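Local coordinates for Lin2111 protein (Listeria innocua, PDB 3EDP) that is functionally uncharacterised but probably acts as a GntR-type transcription regulator, pairing a DNA-binding helix-turn-helix region with a UTRA effector domain, at residues T78-N81 / I82-M85; K19-N23 / R24-K28; A226-T229 / K230-V233; N188-I191 / K192-L196; G110-Y113 / A114-G118. All coordinates share one frame; numbering follows the deposited sequence.

Contact 1. Residues T78-N81 / I82-M85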
loop_
_atom_site.group_PDB
_atom_site.type_symbol
_atom_site.label_atom_id
_atom_site.label_comp_id
_atom_site.label_asym_id
_atom_site.label_seq_id
_atom_site.Cartn_x
_atom_site.Cartn_y
_atom_site.Cartn_z
ATOM N N THR A 78 -26.445 5.072 -9.605
ATOM C CA THR A 78 -27.715 4.360 -9.675
ATOM C C THR A 78 -27.594 3.085 -8.861
ATOM O O THR A 78 -26.507 2.733 -8.401
ATOM C CB THR A 78 -28.072 3.980 -11.114
ATOM O OG1 THR A 78 -27.062 3.112 -11.643
ATOM C CG2 THR A 78 -28.190 5.230 -11.990
ATOM N N ALA A 79 -28.709 2.390 -8.684
ATOM C CA ALA A 79 -28.708 1.148 -7.929
ATOM C C ALA A 79 -27.808 0.143 -8.624
ATOM O O ALA A 79 -27.087 -0.620 -7.976
ATOM C CB ALA A 79 -30.124 0.604 -7.803
ATOM N N GLN A 80 -27.842 0.157 -9.951
ATOM C CA GLN A 80 -27.052 -0.786 -10.733
ATOM C C GLN A 80 -25.552 -0.529 -10.584
ATOM O O GLN A 80 -24.768 -1.459 -10.388
ATOM C CB GLN A 80 -27.451 -0.735 -12.213
ATOM C CG GLN A 80 -26.794 -1.819 -13.047
ATOM C CD GLN A 80 -26.994 -3.203 -12.455
ATOM O OE1 GLN A 80 -26.040 -3.973 -12.305
ATOM N NE2 GLN A 80 -28.235 -3.523 -12.102
ATOM N N ASN A 81 -25.157 0.733 -10.699
ATOM C CA ASN A 81 -23.749 1.089 -10.593
ATOM C C ASN A 81 -23.191 0.779 -9.209
ATOM O O ASN A 81 -22.065 0.299 -9.081
ATOM C CB ASN A 81 -23.522 2.554 -10.984
ATOM C CG ASN A 81 -23.544 2.760 -12.500
ATOM O OD1 ASN A 81 -23.494 1.793 -13.275
ATOM N ND2 ASN A 81 -23.614 4.018 -12.928
ATOM N N ILE A 82 -23.987 1.035 -8.180
ATOM C CA ILE A 82 -23.565 0.742 -6.818
ATOM C C ILE A 82 -23.323 -0.750 -6.663
ATOM O O ILE A 82 -22.292 -1.171 -6.124
ATOM C CB ILE A 82 -24.580 1.247 -5.781
ATOM C CG1 ILE A 82 -24.503 2.772 -5.681
ATOM C CG2 ILE A 82 -24.295 0.641 -4.423
ATOM C CD1 ILE A 82 -25.754 3.420 -5.070
ATOM N N LEU A 83 -24.264 -1.543 -7.163
ATOM C CA LEU A 83 -24.121 -2.997 -7.175
ATOM C C LEU A 83 -22.836 -3.414 -7.893
ATOM O O LEU A 83 -22.122 -4.298 -7.434
ATOM C CB LEU A 83 -25.333 -3.642 -7.856
ATOM C CG LEU A 83 -25.340 -5.170 -7.913
ATOM C CD1 LEU A 83 -25.085 -5.770 -6.534
ATOM C CD2 LEU A 83 -26.654 -5.679 -8.492
ATOM N N GLU A 84 -22.551 -2.772 -9.023
ATOM C CA GLU A 84 -21.342 -3.053 -9.796
ATOM C C GLU A 84 -20.058 -2.673 -9.051
ATOM O O GLU A 84 -19.049 -3.379 -9.132
ATOM C CB GLU A 84 -21.387 -2.303 -11.129
ATOM C CG GLU A 84 -22.158 -3.009 -12.227
ATOM C CD GLU A 84 -21.252 -3.787 -13.157
ATOM O OE1 GLU A 84 -20.168 -4.220 -12.706
ATOM O OE2 GLU A 84 -21.617 -3.956 -14.340
HETATM N N MSE A 85 -20.093 -1.553 -8.338
HETATM C CA MSE A 85 -18.882 -1.018 -7.719
HETATM C C MSE A 85 -18.535 -1.667 -6.381
HETATM O O MSE A 85 -17.364 -1.751 -6.005
HETATM C CB MSE A 85 -19.008 0.496 -7.538
HETATM C CG MSE A 85 -19.068 1.260 -8.849
HETATM SE SE MSE A 85 -19.820 3.055 -8.637
HETATM C CE MSE A 85 -18.216 4.037 -8.145
#
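Gln80 and Glu84 stand one turn apart on the first coils of helix 79-86, and their flat ends are turned almost perpendicular, amide and carboxylate planes 82° apart. Gln80 OE1 comes no nearer than 4.0 Å to Glu84 CG, a loose approach of the amide oxygen to the aliphatic part of Glu84. Gln80 starts with CG trans to the backbone N (chi1 -172°) and bends at chi2, which carries the amide along the helix toward Glu84. On another flank, Met85, a selenomethionine, lays its chain against the peptide of Asn81: CG sits 3.2 Å from Asn81 O, the same oxygen that accepts the hydrogen bond from Met85 N at 2.8 Å. Ile82 likewise folds CG1 and CD1 over the carbonyl oxygen of Thr78, CG1 at 3.4 Å from Thr78 O, while its own N donates to that oxygen. Thr78 is a worked case of N-capping. Its OG1 accepts from Asn81 N at 3.2 Å with an N-H...O angle of 167°, satisfying an amide of the first turn that has no earlier helical carbonyl to use. Asn81 turns its ND2 back to Lys76 O. The short helix lies beside the sheet of the UTRA region, where Met85 packs on Ile101 and Phe104 of strand 99-108.

Contact 2. Residues K19-N23 / R24-K28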
loop_
_atom_site.group_PDB
_atom_site.type_symbol
_atom_site.label_atom_id
_atom_site.label_comp_id
_atom_site.label_asym_id
_atom_site.label_seq_id
_atom_site.Cartn_x
_atom_site.Cartn_y
_atom_site.Cartn_z
ATOM N N LYS A 19 -30.203 15.799 -21.803
ATOM C CA LYS A 19 -30.492 15.090 -20.564
ATOM C C LYS A 19 -31.126 13.730 -20.872
ATOM O O LYS A 19 -30.784 12.723 -20.254
ATOM C CB LYS A 19 -31.427 15.931 -19.696
ATOM C CG LYS A 19 -31.277 15.718 -18.203
ATOM C CD LYS A 19 -32.167 16.682 -17.432
ATOM C CE LYS A 19 -32.051 18.099 -17.979
ATOM N NZ LYS A 19 -33.100 19.001 -17.421
ATOM N N ASP A 20 -32.044 13.706 -21.836
ATOM C CA ASP A 20 -32.674 12.458 -22.263
ATOM C C ASP A 20 -31.631 11.457 -22.744
ATOM O O ASP A 20 -31.655 10.288 -22.360
ATOM C CB ASP A 20 -33.691 12.708 -23.380
ATOM C CG ASP A 20 -34.889 13.511 -22.912
ATOM O OD1 ASP A 20 -35.075 13.646 -21.682
ATOM O OD2 ASP A 20 -35.644 14.012 -23.775
ATOM N N SER A 21 -30.721 11.926 -23.592
ATOM C CA SER A 21 -29.657 11.081 -24.115
ATOM C C SER A 21 -28.798 10.525 -22.988
ATOM O O SER A 21 -28.396 9.361 -23.016
ATOM C CB SER A 21 -28.788 11.861 -25.100
ATOM O OG SER A 21 -29.554 12.271 -26.220
ATOM N N ILE A 22 -28.516 11.363 -21.998
ATOM C CA ILE A 22 -27.742 10.940 -20.841
ATOM C C ILE A 22 -28.492 9.863 -20.062
ATOM O O ILE A 22 -27.901 8.878 -19.627
ATOM C CB ILE A 22 -27.406 12.129 -19.917
ATOM C CG1 ILE A 22 -26.425 13.070 -20.619
ATOM C CG2 ILE A 22 -26.824 11.638 -18.592
ATOM C CD1 ILE A 22 -26.004 14.255 -19.796
ATOM N N ASN A 23 -29.799 10.049 -19.908
ATOM C CA ASN A 23 -30.624 9.100 -19.170
ATOM C C ASN A 23 -30.699 7.724 -19.828
ATOM O O ASN A 23 -30.887 6.716 -19.146
ATOM C CB ASN A 23 -32.034 9.655 -18.963
ATOM C CG ASN A 23 -32.066 10.812 -17.984
ATOM O OD1 ASN A 23 -31.119 11.026 -17.228
ATOM N ND2 ASN A 23 -33.161 11.565 -17.991
ATOM N N ARG A 24 -30.548 7.687 -21.149
ATOM C CA ARG A 24 -30.613 6.430 -21.893
ATOM C C ARG A 24 -29.219 5.887 -22.198
ATOM O O ARG A 24 -29.057 4.975 -23.010
ATOM C CB ARG A 24 -31.406 6.610 -23.189
ATOM C CG ARG A 24 -32.797 7.186 -22.985
ATOM C CD ARG A 24 -33.558 7.246 -24.296
ATOM N NE ARG A 24 -33.032 8.273 -25.190
ATOM C CZ ARG A 24 -33.654 9.417 -25.467
ATOM N NH1 ARG A 24 -33.095 10.293 -26.293
ATOM N NH2 ARG A 24 -34.835 9.681 -24.922
ATOM N N ASP A 25 -28.215 6.468 -21.548
ATOM C CA ASP A 25 -26.832 6.016 -21.679
ATOM C C ASP A 25 -26.261 6.103 -23.094
ATOM O O ASP A 25 -25.292 5.412 -23.413
ATOM C CB ASP A 25 -26.678 4.594 -21.133
ATOM C CG ASP A 25 -26.489 4.567 -19.629
ATOM O OD1 ASP A 25 -25.477 5.123 -19.145
ATOM O OD2 ASP A 25 -27.346 3.984 -18.931
ATOM N N GLU A 26 -26.851 6.942 -23.941
ATOM C CA GLU A 26 -26.266 7.217 -25.249
ATOM C C GLU A 26 -24.924 7.908 -25.024
ATOM O O GLU A 26 -23.958 7.681 -25.755
ATOM C CB GLU A 26 -27.180 8.110 -26.085
ATOM C CG GLU A 26 -28.628 7.658 -26.132
ATOM C CD GLU A 26 -29.513 8.637 -26.888
ATOM O OE1 GLU A 26 -29.007 9.308 -27.815
ATOM O OE2 GLU A 26 -30.712 8.738 -26.554
ATOM N N TYR A 27 -24.888 8.761 -24.006
ATOM C CA TYR A 27 -23.647 9.351 -23.522
ATOM C C TYR A 27 -23.429 8.875 -22.088
ATOM O O TYR A 27 -24.383 8.796 -21.310
ATOM C CB TYR A 27 -23.719 10.881 -23.516
ATOM C CG TYR A 27 -24.333 11.535 -24.739
ATOM C CD1 TYR A 27 -24.097 11.043 -26.022
ATOM C CD2 TYR A 27 -25.116 12.677 -24.610
ATOM C CE1 TYR A 27 -24.652 11.659 -27.136
ATOM C CE2 TYR A 27 -25.671 13.298 -25.713
ATOM C CZ TYR A 27 -25.435 12.787 -26.971
ATOM O OH TYR A 27 -25.987 13.415 -28.061
ATOM N N LYS A 28 -22.186 8.568 -21.730
ATOM C CA LYS A 28 -21.888 8.165 -20.356
ATOM C C LYS A 28 -20.407 8.249 -19.987
ATOM O O LYS A 28 -19.538 8.368 -20.854
ATOM C CB LYS A 28 -22.427 6.760 -20.066
ATOM C CG LYS A 28 -21.795 5.658 -20.896
ATOM C CD LYS A 28 -22.153 4.285 -20.341
ATOM C CE LYS A 28 -21.651 4.114 -18.910
ATOM N NZ LYS A 28 -21.897 2.740 -18.385
HETATM O O HOH W 1 -28.213 14.461 -27.412
#
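Glu26 and Ser21 meet where helix 10-23 ends in a Schellman motif: Glu26 N reaches back to Ser21 O at 3.0 Å and Asp25 N to Ile22 O at 3.1 Å, with Asp25 taking the positive phi (61°) that reverses the chain. Arg24 N bonds to Asp20 O, and its side chain then doubles back over the last turn. CB faces Asp20 O, and CG drops closer, to 3.4 Å from Asp20 O. The bend at chi3 (-71°) brings the guanidinium flat above that same oxygen, which lies under the centre of the group. NH2 hangs beside Asp20 CB at 3.6 Å, its charge near the Asp20 carboxylate but beyond a salt bridge. NE and NH1 both grip one oxygen, Glu26 OE2, side-on and in the guanidinium plane, with NE to OE2 at 2.7 Å. This paired grip fixes the rotation of the guanidinium, and the Glu26 carboxylate lies beside Ser21, OE2 near its CA. Beyond the turn, Tyr27 packs near Val73 of strand 70-73 and against Met33 and Pro34, placing this helix end against the small sheet of the winged helix-turn-helix region expected of the GntR family. Tyr27 CE2 lies 3.5 Å from Ser21 CB, and a single water joins Tyr27 OH to Ser21 OG, which it meets at 2.8 Å.

Contact 3. Residues A226-T229 / K230-V233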
loop_
_atom_site.group_PDB
_atom_site.type_symbol
_atom_site.label_atom_id
_atom_site.label_comp_id
_atom_site.label_asym_id
_atom_site.label_seq_id
_atom_site.Cartn_x
_atom_site.Cartn_y
_atom_site.Cartn_z
ATOM N N ALA A 226 -8.878 8.036 16.136
ATOM C CA ALA A 226 -7.633 7.765 16.857
ATOM C C ALA A 226 -7.837 7.622 18.372
ATOM O O ALA A 226 -6.882 7.429 19.114
ATOM C CB ALA A 226 -6.592 8.847 16.557
ATOM N N GLU A 227 -9.076 7.706 18.830
ATOM C CA GLU A 227 -9.325 7.584 20.258
ATOM C C GLU A 227 -8.822 6.236 20.758
ATOM O O GLU A 227 -8.932 5.224 20.068
ATOM C CB GLU A 227 -10.811 7.746 20.584
ATOM C CG GLU A 227 -11.112 7.660 22.076
ATOM C CD GLU A 227 -12.599 7.589 22.373
ATOM O OE1 GLU A 227 -13.307 8.585 22.117
ATOM O OE2 GLU A 227 -13.056 6.538 22.870
ATOM N N SER A 228 -8.265 6.231 21.962
ATOM C CA SER A 228 -7.768 5.009 22.571
ATOM C C SER A 228 -7.974 5.078 24.077
ATOM O O SER A 228 -8.092 6.165 24.654
ATOM C CB SER A 228 -6.281 4.829 22.249
ATOM O OG SER A 228 -5.704 3.747 22.970
ATOM N N THR A 229 -8.019 3.915 24.713
ATOM C CA THR A 229 -8.057 3.859 26.166
ATOM C C THR A 229 -6.641 3.917 26.737
ATOM O O THR A 229 -6.463 3.948 27.950
ATOM C CB THR A 229 -8.766 2.589 26.670
ATOM O OG1 THR A 229 -8.160 1.440 26.076
ATOM C CG2 THR A 229 -10.247 2.616 26.301
ATOM N N LYS A 230 -5.645 3.962 25.853
ATOM C CA LYS A 230 -4.236 3.894 26.260
ATOM C C LYS A 230 -3.533 5.251 26.262
ATOM O O LYS A 230 -2.450 5.400 26.826
ATOM C CB LYS A 230 -3.455 2.918 25.364
ATOM C CG LYS A 230 -3.605 1.448 25.746
ATOM C CD LYS A 230 -5.065 1.076 25.980
ATOM C CE LYS A 230 -5.203 -0.086 26.967
ATOM N NZ LYS A 230 -6.578 -0.205 27.554
ATOM N N TYR A 231 -4.136 6.239 25.617
ATOM C CA TYR A 231 -3.541 7.569 25.580
ATOM C C TYR A 231 -4.623 8.602 25.321
ATOM O O TYR A 231 -5.749 8.259 24.970
ATOM C CB TYR A 231 -2.464 7.644 24.479
ATOM C CG TYR A 231 -2.980 7.284 23.101
ATOM C CD1 TYR A 231 -3.734 8.191 22.364
ATOM C CD2 TYR A 231 -2.732 6.030 22.545
ATOM C CE1 TYR A 231 -4.226 7.862 21.103
ATOM C CE2 TYR A 231 -3.210 5.691 21.285
ATOM C CZ TYR A 231 -3.957 6.614 20.569
ATOM O OH TYR A 231 -4.442 6.295 19.322
ATOM N N VAL A 232 -4.273 9.870 25.485
ATOM C CA VAL A 232 -5.111 10.955 25.003
ATOM C C VAL A 232 -4.257 11.904 24.167
ATOM O O VAL A 232 -3.080 12.122 24.464
ATOM C CB VAL A 232 -5.756 11.724 26.173
ATOM C CG1 VAL A 232 -6.453 12.974 25.666
ATOM C CG2 VAL A 232 -6.735 10.827 26.916
ATOM N N VAL A 233 -4.838 12.455 23.113
ATOM C CA VAL A 233 -4.147 13.442 22.294
ATOM C C VAL A 233 -4.636 14.850 22.631
ATOM O O VAL A 233 -5.801 15.181 22.421
ATOM C CB VAL A 233 -4.338 13.168 20.786
ATOM C CG1 VAL A 233 -3.532 14.159 19.952
ATOM C CG2 VAL A 233 -3.930 11.749 20.455
HETATM O O HOH W 2 -7.827 8.846 23.218
#
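Tyr231 OH donates to Ala226 O at 2.7 Å, a bond that brings the far end of the ring back to the start of the loop between strands 215-225 and 231-235. The donor approaches with a C=O...O angle of 145°, tilted modestly from the carbonyl plane. What lets the ring reach that far is its first torsion: CG stands between the backbone N and the carbonyl carbon (chi1 57°), folding the ring back against the loop. Ser228 then covers one face. Its CB lies 3.5 Å from the ring centroid, 22° off the normal, a CH-pi contact displaced toward the CE2 side of the rim. The hydroxyl of Ser228 points past the ring, where OG accepts from Lys230 N at 2.9 Å. Alongside, Thr229 and Lys230 run side by side in one direction, and the lysine, bent at chi2, donates a hydrogen bond from NZ to Thr229 OG1 at 2.7 Å. A water bridges the turn, accepting from Ser228 N and donating to Tyr231 O at 2.8 Å. The same tyrosine ring meets Phe235 of the second subunit, and Thr229 O accepts from Asn236 ND2 of that subunit. Tyr231 and Val232 pair in an antiparallel ladder with a strand of the other chain, so the loop leads into an intersubunit beta-sheet, a recurrent way for two copies of a protein to join.

Contact 4. Residues N188-I191 / K192-L196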
loop_
_atom_site.group_PDB
_atom_site.type_symbol
_atom_site.label_atom_id
_atom_site.label_comp_id
_atom_site.label_asym_id
_atom_site.label_seq_id
_atom_site.Cartn_x
_atom_site.Cartn_y
_atom_site.Cartn_z
ATOM N N ASN A 188 -15.315 18.653 9.210
ATOM C CA ASN A 188 -16.711 18.400 8.859
ATOM C C ASN A 188 -16.928 17.025 8.232
ATOM O O ASN A 188 -17.884 16.321 8.572
ATOM C CB ASN A 188 -17.245 19.501 7.941
ATOM C CG ASN A 188 -17.033 20.890 8.515
ATOM O OD1 ASN A 188 -15.915 21.406 8.524
ATOM N ND2 ASN A 188 -18.107 21.504 8.996
ATOM N N GLU A 189 -16.031 16.649 7.322
ATOM C CA GLU A 189 -16.083 15.347 6.665
ATOM C C GLU A 189 -16.143 14.220 7.688
ATOM O O GLU A 189 -16.999 13.335 7.613
ATOM C CB GLU A 189 -14.849 15.157 5.788
ATOM C CG GLU A 189 -14.846 15.975 4.513
ATOM C CD GLU A 189 -15.406 15.208 3.334
ATOM O OE1 GLU A 189 -14.761 15.220 2.264
ATOM O OE2 GLU A 189 -16.481 14.587 3.480
ATOM N N GLN A 190 -15.218 14.262 8.642
ATOM C CA GLN A 190 -15.131 13.244 9.681
ATOM C C GLN A 190 -16.331 13.312 10.626
ATOM O O GLN A 190 -16.868 12.284 11.037
ATOM C CB GLN A 190 -13.815 13.383 10.456
ATOM C CG GLN A 190 -12.564 13.158 9.603
ATOM C CD GLN A 190 -12.230 14.352 8.709
ATOM O OE1 GLN A 190 -12.497 15.502 9.061
ATOM N NE2 GLN A 190 -11.637 14.078 7.549
ATOM N N ILE A 191 -16.753 14.525 10.965
ATOM C CA ILE A 191 -17.939 14.706 11.792
ATOM C C ILE A 191 -19.116 13.958 11.181
ATOM O O ILE A 191 -19.682 13.053 11.795
ATOM C CB ILE A 191 -18.321 16.194 11.921
ATOM C CG1 ILE A 191 -17.182 16.988 12.556
ATOM C CG2 ILE A 191 -19.597 16.354 12.747
ATOM C CD1 ILE A 191 -16.736 16.436 13.873
ATOM N N LYS A 192 -19.470 14.333 9.956
ATOM C CA LYS A 192 -20.665 13.803 9.314
ATOM C C LYS A 192 -20.557 12.321 8.970
ATOM O O LYS A 192 -21.500 11.559 9.184
ATOM C CB LYS A 192 -21.004 14.612 8.058
ATOM C CG LYS A 192 -19.936 14.573 6.978
ATOM C CD LYS A 192 -20.270 15.507 5.820
ATOM C CE LYS A 192 -19.181 15.475 4.755
ATOM N NZ LYS A 192 -19.398 16.486 3.682
ATOM N N ASN A 193 -19.407 11.910 8.444
ATOM C CA ASN A 193 -19.281 10.570 7.885
ATOM C C ASN A 193 -18.833 9.495 8.864
ATOM O O ASN A 193 -19.115 8.312 8.663
ATOM C CB ASN A 193 -18.363 10.595 6.664
ATOM C CG ASN A 193 -19.055 11.147 5.435
ATOM O OD1 ASN A 193 -18.640 12.159 4.871
ATOM N ND2 ASN A 193 -20.129 10.487 5.020
HETATM N N MSE A 194 -18.137 9.903 9.920
HETATM C CA MSE A 194 -17.573 8.948 10.872
HETATM C C MSE A 194 -18.195 9.129 12.243
HETATM O O MSE A 194 -17.850 8.426 13.194
HETATM C CB MSE A 194 -16.056 9.119 10.970
HETATM C CG MSE A 194 -15.327 8.840 9.667
HETATM SE SE MSE A 194 -13.490 9.485 9.709
HETATM C CE MSE A 194 -12.753 8.286 11.077
ATOM N N HIS A 195 -19.099 10.098 12.334
ATOM C CA HIS A 195 -19.840 10.351 13.560
ATOM C C HIS A 195 -18.898 10.654 14.714
ATOM O O HIS A 195 -18.923 10.000 15.755
ATOM C CB HIS A 195 -20.766 9.178 13.870
ATOM C CG HIS A 195 -21.749 8.894 12.776
ATOM N ND1 HIS A 195 -21.500 7.987 11.767
ATOM C CD2 HIS A 195 -22.969 9.420 12.516
ATOM C CE1 HIS A 195 -22.531 7.954 10.944
ATOM N NE2 HIS A 195 -23.437 8.815 11.374
ATOM N N LEU A 196 -18.056 11.659 14.499
ATOM C CA LEU A 196 -17.143 12.143 15.518
ATOM C C LEU A 196 -17.554 13.555 15.923
ATOM O O LEU A 196 -18.375 14.186 15.255
ATOM C CB LEU A 196 -15.706 12.138 14.981
ATOM C CG LEU A 196 -15.109 10.762 14.665
ATOM C CD1 LEU A 196 -13.657 10.884 14.222
ATOM C CD2 LEU A 196 -15.221 9.833 15.868
#
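Glu189 and Lys192 supply the charged interaction of this short helix, lying side by side and pointing the same way. Lys192 NZ is 3.5 Å from Glu189 OE2, a salt bridge at the long end of the range, and Lys192 CE comes closer, at 3.1 Å from the same oxygen. The lysine sets out with CG between its backbone N and carbonyl carbon (chi1 62°) and then runs straight, which carries it back along the helix past Asn188 O. The other oxygen, Glu189 OE1, forms salt bridges with Arg142 and Lys129; these three positive groups probably stabilise the charged carboxylate. Apolar contact comes from Gln190 and Met194, a selenomethionine, which also lie side by side: SE is 3.8 Å from Gln190 CG, while the amide gives OE1 to Gly187 N. Backbone bonds form a third group. Lys192 N meets Asn188 O at 2.9 Å almost straight (177°), whereas near the C-terminal end Ile191 O receives two weak bonds, from His195 N and Leu196 N, as His195 takes a positive phi. Ile191 CA also makes a C-H...O contact with Leu196 O at 3.5 Å. The helix packs on the large antiparallel sheet, Met194 touching Leu140 of strand 137-146 and Tyr223 of strand 215-225.

Contact 5. Residues G110-Y113 / A114-G118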
loop_
_atom_site.group_PDB
_atom_site.type_symbol
_atom_site.label_atom_id
_atom_site.label_comp_id
_atom_site.label_asym_id
_atom_site.label_seq_id
_atom_site.Cartn_x
_atom_site.Cartn_y
_atom_site.Cartn_z
ATOM N N GLY A 110 -7.515 21.421 -9.576
ATOM C CA GLY A 110 -7.173 22.527 -8.695
ATOM C C GLY A 110 -5.682 22.549 -8.390
ATOM O O GLY A 110 -4.960 21.609 -8.728
ATOM N N LYS A 111 -5.225 23.614 -7.740
ATOM C CA LYS A 111 -3.801 23.806 -7.456
ATOM C C LYS A 111 -3.151 22.668 -6.677
ATOM O O LYS A 111 -2.077 22.195 -7.040
ATOM C CB LYS A 111 -3.572 25.124 -6.709
ATOM C CG LYS A 111 -3.074 26.256 -7.594
ATOM C CD LYS A 111 -4.064 26.576 -8.700
ATOM C CE LYS A 111 -3.342 27.029 -9.954
ATOM N NZ LYS A 111 -2.465 25.943 -10.470
ATOM N N PHE A 112 -3.799 22.243 -5.598
ATOM C CA PHE A 112 -3.216 21.262 -4.694
ATOM C C PHE A 112 -2.948 19.916 -5.364
ATOM O O PHE A 112 -1.858 19.367 -5.234
ATOM C CB PHE A 112 -4.095 21.081 -3.455
ATOM C CG PHE A 112 -3.559 20.075 -2.483
ATOM C CD1 PHE A 112 -2.434 20.357 -1.726
ATOM C CD2 PHE A 112 -4.173 18.843 -2.330
ATOM C CE1 PHE A 112 -1.931 19.428 -0.832
ATOM C CE2 PHE A 112 -3.677 17.913 -1.436
ATOM C CZ PHE A 112 -2.554 18.205 -0.685
ATOM N N TYR A 113 -3.935 19.389 -6.081
ATOM C CA TYR A 113 -3.774 18.105 -6.762
ATOM C C TYR A 113 -2.932 18.217 -8.029
ATOM O O TYR A 113 -2.169 17.309 -8.347
ATOM C CB TYR A 113 -5.131 17.473 -7.089
ATOM C CG TYR A 113 -5.895 17.026 -5.868
ATOM C CD1 TYR A 113 -5.281 16.276 -4.874
ATOM C CD2 TYR A 113 -7.235 17.338 -5.716
ATOM C CE1 TYR A 113 -5.981 15.868 -3.755
ATOM C CE2 TYR A 113 -7.941 16.933 -4.602
ATOM C CZ TYR A 113 -7.310 16.198 -3.622
ATOM O OH TYR A 113 -8.021 15.794 -2.515
ATOM N N ALA A 114 -3.083 19.323 -8.756
ATOM C CA ALA A 114 -2.297 19.557 -9.962
ATOM C C ALA A 114 -0.808 19.494 -9.644
ATOM O O ALA A 114 -0.017 18.965 -10.422
ATOM C CB ALA A 114 -2.645 20.902 -10.577
ATOM N N GLU A 115 -0.437 20.035 -8.490
ATOM C CA GLU A 115 0.954 20.054 -8.063
ATOM C C GLU A 115 1.452 18.654 -7.695
ATOM O O GLU A 115 2.590 18.293 -8.001
ATOM C CB GLU A 115 1.137 21.032 -6.898
ATOM C CG GLU A 115 2.400 20.817 -6.085
ATOM C CD GLU A 115 2.199 19.825 -4.953
ATOM O OE1 GLU A 115 1.096 19.817 -4.359
ATOM O OE2 GLU A 115 3.142 19.059 -4.655
ATOM N N ILE A 116 0.597 17.868 -7.045
ATOM C CA ILE A 116 0.945 16.493 -6.695
ATOM C C ILE A 116 1.087 15.593 -7.922
ATOM O O ILE A 116 2.044 14.831 -8.031
ATOM C CB ILE A 116 -0.086 15.875 -5.740
ATOM C CG1 ILE A 116 -0.003 16.548 -4.370
ATOM C CG2 ILE A 116 0.146 14.373 -5.616
ATOM C CD1 ILE A 116 -1.163 16.223 -3.450
ATOM N N PHE A 117 0.131 15.675 -8.841
ATOM C CA PHE A 117 0.158 14.845 -10.042
ATOM C C PHE A 117 1.085 15.424 -11.094
ATOM O O PHE A 117 1.412 14.762 -12.078
ATOM C CB PHE A 117 -1.251 14.692 -10.632
ATOM C CG PHE A 117 -2.137 13.764 -9.848
ATOM C CD1 PHE A 117 -1.910 12.395 -9.858
ATOM C CD2 PHE A 117 -3.194 14.259 -9.101
ATOM C CE1 PHE A 117 -2.727 11.536 -9.141
ATOM C CE2 PHE A 117 -4.009 13.407 -8.379
ATOM C CZ PHE A 117 -3.776 12.045 -8.395
ATOM N N GLY A 118 1.505 16.666 -10.887
ATOM C CA GLY A 118 2.253 17.382 -11.902
ATOM C C GLY A 118 1.419 17.529 -13.160
ATOM O O GLY A 118 1.891 17.246 -14.258
#
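Successive i to i+4 bonds run through helix 110-117, from Ala114 N to Gly110 O at 3.0 Å through to Phe117 N to Tyr113 O at 2.9 Å, with the Ile116 N to Phe112 O bond between them weak. Phe112 and Ile116, one turn apart, make the main side-chain contact. The CD1 methyl of Ile116 sits over one face of the Phe112 ring, 3.9 Å from its centroid and 26° off the normal, a CH-pi contact shifted toward the rim, where CE2 is the nearest ring atom at 3.6 Å. With chi1 at 180°, Phe112 CG is turned away from its own backbone N and the ring leans toward Ile116, the two side chains meeting at a slant. The same methyl also lies near Tyr113 CD1, at 4.4 Å. Helix 110-117 packs on the six-stranded antiparallel sheet of the UTRA region: Phe112 and Tyr113 rest on Tyr221, Ile116 and Phe117 on Ile219 of strand 215-225, while Tyr113 and Phe117 also touch Ile144 of strand 137-146. Tyr113 OH hydrogen-bonds a glycerol that was probably picked up during crystallisation. One turn on, Phe117 lays its ring beside the peptide of Tyr113, with CD2 3.3 Å from Tyr113 O. Gly118, at positive phi (61°), takes the chain out of the helix.

Each contact is local, so along the chain they follow in series and none nests in or crosses another. Contact 2 comes first, turning the chain out of helix 10-23 within the GntR-family region. Contact 1 opens helix 79-86, which packs on strand 99-108; its centre lies about 17 Å from that of contact 2. Contact 5 then forms the helix between strands 99-108 and 124-134, and contact 4 the helix between strands 176-185 and 201-211. Both pack on strands 137-146 and 215-225, with nearest atoms about 8 Å apart. Contact 3, whose centre is about 50 Å from that of contact 2, alone closes a loop between strands, near the C terminus, and reaches the second subunit.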